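Local coordinates for carboxylesterase (Ferroplasma acidiphilum, PDB 3WJ2) that hydrolyses carboxylic ester bonds as an acid-adapted carboxylesterase of the alpha/beta-hydrolase fold, at the interface of chains A and B. Residues are numbered along the deposited sequence; one frame, centred on the assembly and turned at random. Chains: chain A/B, Carboxylesterase.

The interface of chains A and B. Residues chain A 193-194, 255, 258-259, 275; chain B 192-194, 255.
A:Ser193 and B:Ser193 meet through their CB methylenes, 4.0 Å apart with the hydroxyls turned away from each other, in a two-fold contact between esterase copies that may or may not pair in solution. Beside them, the first side-chain methylene of B:Arg194 packs against the carboxylate of A:Asp255, B:Arg194 CB lying 3.8 Å from A:Asp255 OD2. A:Arg194 and B:Asp255 repeat this packing. A:Asp255 and B:Arg194 run roughly at right angles to each other. Near the two-fold axis, water 1 ties both pairs together: it bonds to OD2 of both aspartates and to the backbone N of both arginines at the start of helix 194-198. This shared water, 2.7 Å from A:Asp255 OD2, and the two helix starts would probably ease any repulsion between the carboxylates.

Farther out, B:Arg194 stretches across helix 254-266 of chain A, with CG anti to its backbone N (chi1 -177°) and the chain extended to NE. Its NH1 reaches A:Glu258 OE1 as a long salt bridge of 3.8 Å. Water 3 lies in the guanidinium plane and joins NH1 to both A:Glu258 OE1 and A:Asp255 OD1. Behind this, A:Arg275 holds the glutamate side-on, NE to OE2 and NH2 to OE1, fixing the turn of its carboxylate. An alanine in place of A:Glu258 would probably leave A:Arg275 and B:Arg194 without their shared counter-charge, their like-charged nitrogens facing each other.

Elsewhere on the rim, the A:Thr259 methyl CG2 packs on B:Phe192 CA, while the hydroxyl OG1 of A:Thr259 donates a 2.6 Å hydrogen bond to B:Phe192 O, approaching from above the carbonyl plane, 52° out of it.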
loop_
_atom_site.group_PDB
_atom_site.type_symbol
_atom_site.label_atom_id
_atom_site.label_comp_id
_atom_site.label_asym_id
_atom_site.label_seq_id
_atom_site.Cartn_x
_atom_site.Cartn_y
_atom_site.Cartn_z
ATOM N N SER A 193 -1.423 -11.120 -6.329
ATOM C CA SER A 193 -0.834 -9.943 -5.673
ATOM C C SER A 193 -1.928 -8.927 -5.401
ATOM O O SER A 193 -3.028 -8.935 -5.947
ATOM C CB SER A 193 0.365 -9.324 -6.493
ATOM O OG SER A 193 -0.284 -8.773 -7.691
ATOM N N ARG A 194 -1.611 -7.971 -4.530
ATOM C CA ARG A 194 -2.518 -6.878 -4.264
ATOM C C ARG A 194 -2.832 -6.005 -5.505
ATOM O O ARG A 194 -3.972 -5.742 -5.759
ATOM C CB ARG A 194 -1.981 -5.998 -3.137
ATOM C CG ARG A 194 -3.078 -4.936 -2.682
ATOM C CD ARG A 194 -2.737 -4.148 -1.353
ATOM N NE ARG A 194 -3.929 -3.284 -1.145
ATOM C CZ ARG A 194 -5.018 -3.640 -0.439
ATOM N NH1 ARG A 194 -5.078 -4.826 0.161
ATOM N NH2 ARG A 194 -6.065 -2.821 -0.304
ATOM N N ASP A 255 2.644 -4.782 -9.319
ATOM C CA ASP A 255 3.535 -5.188 -8.184
ATOM C C ASP A 255 4.689 -6.069 -8.571
ATOM O O ASP A 255 5.833 -5.812 -8.108
ATOM C CB ASP A 255 2.663 -5.882 -7.100
ATOM C CG ASP A 255 1.883 -4.809 -6.213
ATOM O OD1 ASP A 255 2.122 -3.547 -6.420
ATOM O OD2 ASP A 255 1.006 -5.180 -5.314
ATOM N N GLU A 258 7.565 -3.937 -9.859
ATOM C CA GLU A 258 8.293 -3.110 -8.905
ATOM C C GLU A 258 9.178 -4.115 -8.130
ATOM O O GLU A 258 10.333 -3.767 -7.880
ATOM C CB GLU A 258 7.313 -2.385 -8.003
ATOM C CG GLU A 258 6.639 -1.303 -8.945
ATOM C CD GLU A 258 5.804 -0.327 -8.194
ATOM O OE1 GLU A 258 5.574 -0.405 -6.958
ATOM O OE2 GLU A 258 5.207 0.608 -8.832
ATOM N N THR A 259 8.658 -5.299 -7.871
ATOM C CA THR A 259 9.588 -6.349 -7.306
ATOM C C THR A 259 10.814 -6.563 -8.226
ATOM O O THR A 259 11.959 -6.685 -7.770
ATOM C CB THR A 259 8.870 -7.652 -7.054
ATOM O OG1 THR A 259 7.905 -7.419 -6.064
ATOM C CG2 THR A 259 9.961 -8.796 -6.637
ATOM N N ARG A 275 7.214 4.697 -11.197
ATOM C CA ARG A 275 5.742 4.391 -11.240
ATOM C C ARG A 275 5.040 5.653 -11.698
ATOM O O ARG A 275 5.164 6.692 -11.080
ATOM C CB ARG A 275 5.243 4.019 -9.819
ATOM C CG ARG A 275 3.686 3.770 -9.805
ATOM C CD ARG A 275 3.141 3.801 -8.411
ATOM N NE ARG A 275 3.568 2.592 -7.669
ATOM C CZ ARG A 275 2.883 2.178 -6.591
ATOM N NH1 ARG A 275 1.957 2.963 -6.021
ATOM N NH2 ARG A 275 3.188 1.050 -6.022
ATOM N N PHE B 192 7.150 -12.590 -5.450
ATOM C CA PHE B 192 7.092 -11.309 -6.201
ATOM C C PHE B 192 6.030 -10.348 -5.726
ATOM O O PHE B 192 5.994 -9.229 -6.331
ATOM C CB PHE B 192 6.885 -11.606 -7.750
ATOM C CG PHE B 192 5.706 -12.421 -8.026
ATOM C CD1 PHE B 192 4.392 -11.895 -7.972
ATOM C CD2 PHE B 192 5.899 -13.822 -8.225
ATOM C CE1 PHE B 192 3.270 -12.719 -8.181
ATOM C CE2 PHE B 192 4.836 -14.659 -8.364
ATOM C CZ PHE B 192 3.516 -14.127 -8.415
ATOM N N SER B 193 5.022 -10.715 -4.875
ATOM C CA SER B 193 4.021 -9.733 -4.403
ATOM C C SER B 193 4.714 -8.635 -3.549
ATOM O O SER B 193 5.862 -8.724 -3.197
ATOM C CB SER B 193 2.917 -10.385 -3.560
ATOM O OG SER B 193 3.540 -10.830 -2.309
ATOM N N ARG B 194 4.015 -7.540 -3.356
ATOM C CA ARG B 194 4.626 -6.439 -2.630
ATOM C C ARG B 194 4.853 -6.807 -1.160
ATOM O O ARG B 194 5.916 -6.522 -0.654
ATOM C CB ARG B 194 3.764 -5.201 -2.761
ATOM C CG ARG B 194 4.474 -3.949 -2.029
ATOM C CD ARG B 194 3.636 -2.616 -2.132
ATOM N NE ARG B 194 4.452 -1.553 -1.443
ATOM C CZ ARG B 194 5.482 -0.890 -1.984
ATOM N NH1 ARG B 194 5.852 -1.125 -3.252
ATOM N NH2 ARG B 194 6.213 -0.007 -1.252
ATOM N N ASP B 255 -0.120 -10.640 1.423
ATOM C CA ASP B 255 -1.011 -10.204 0.271
ATOM C C ASP B 255 -1.822 -11.387 -0.370
ATOM O O ASP B 255 -3.045 -11.246 -0.550
ATOM C CB ASP B 255 -0.245 -9.457 -0.799
ATOM C CG ASP B 255 0.142 -7.989 -0.346
ATOM O OD1 ASP B 255 -0.391 -7.503 0.656
ATOM O OD2 ASP B 255 0.968 -7.384 -1.056
HETATM O O HOH W 1 1.131 -7.364 -3.792
HETATM O O HOH W 2 -3.320 -7.065 0.606
HETATM O O HOH W 3 4.649 -2.543 -5.510
#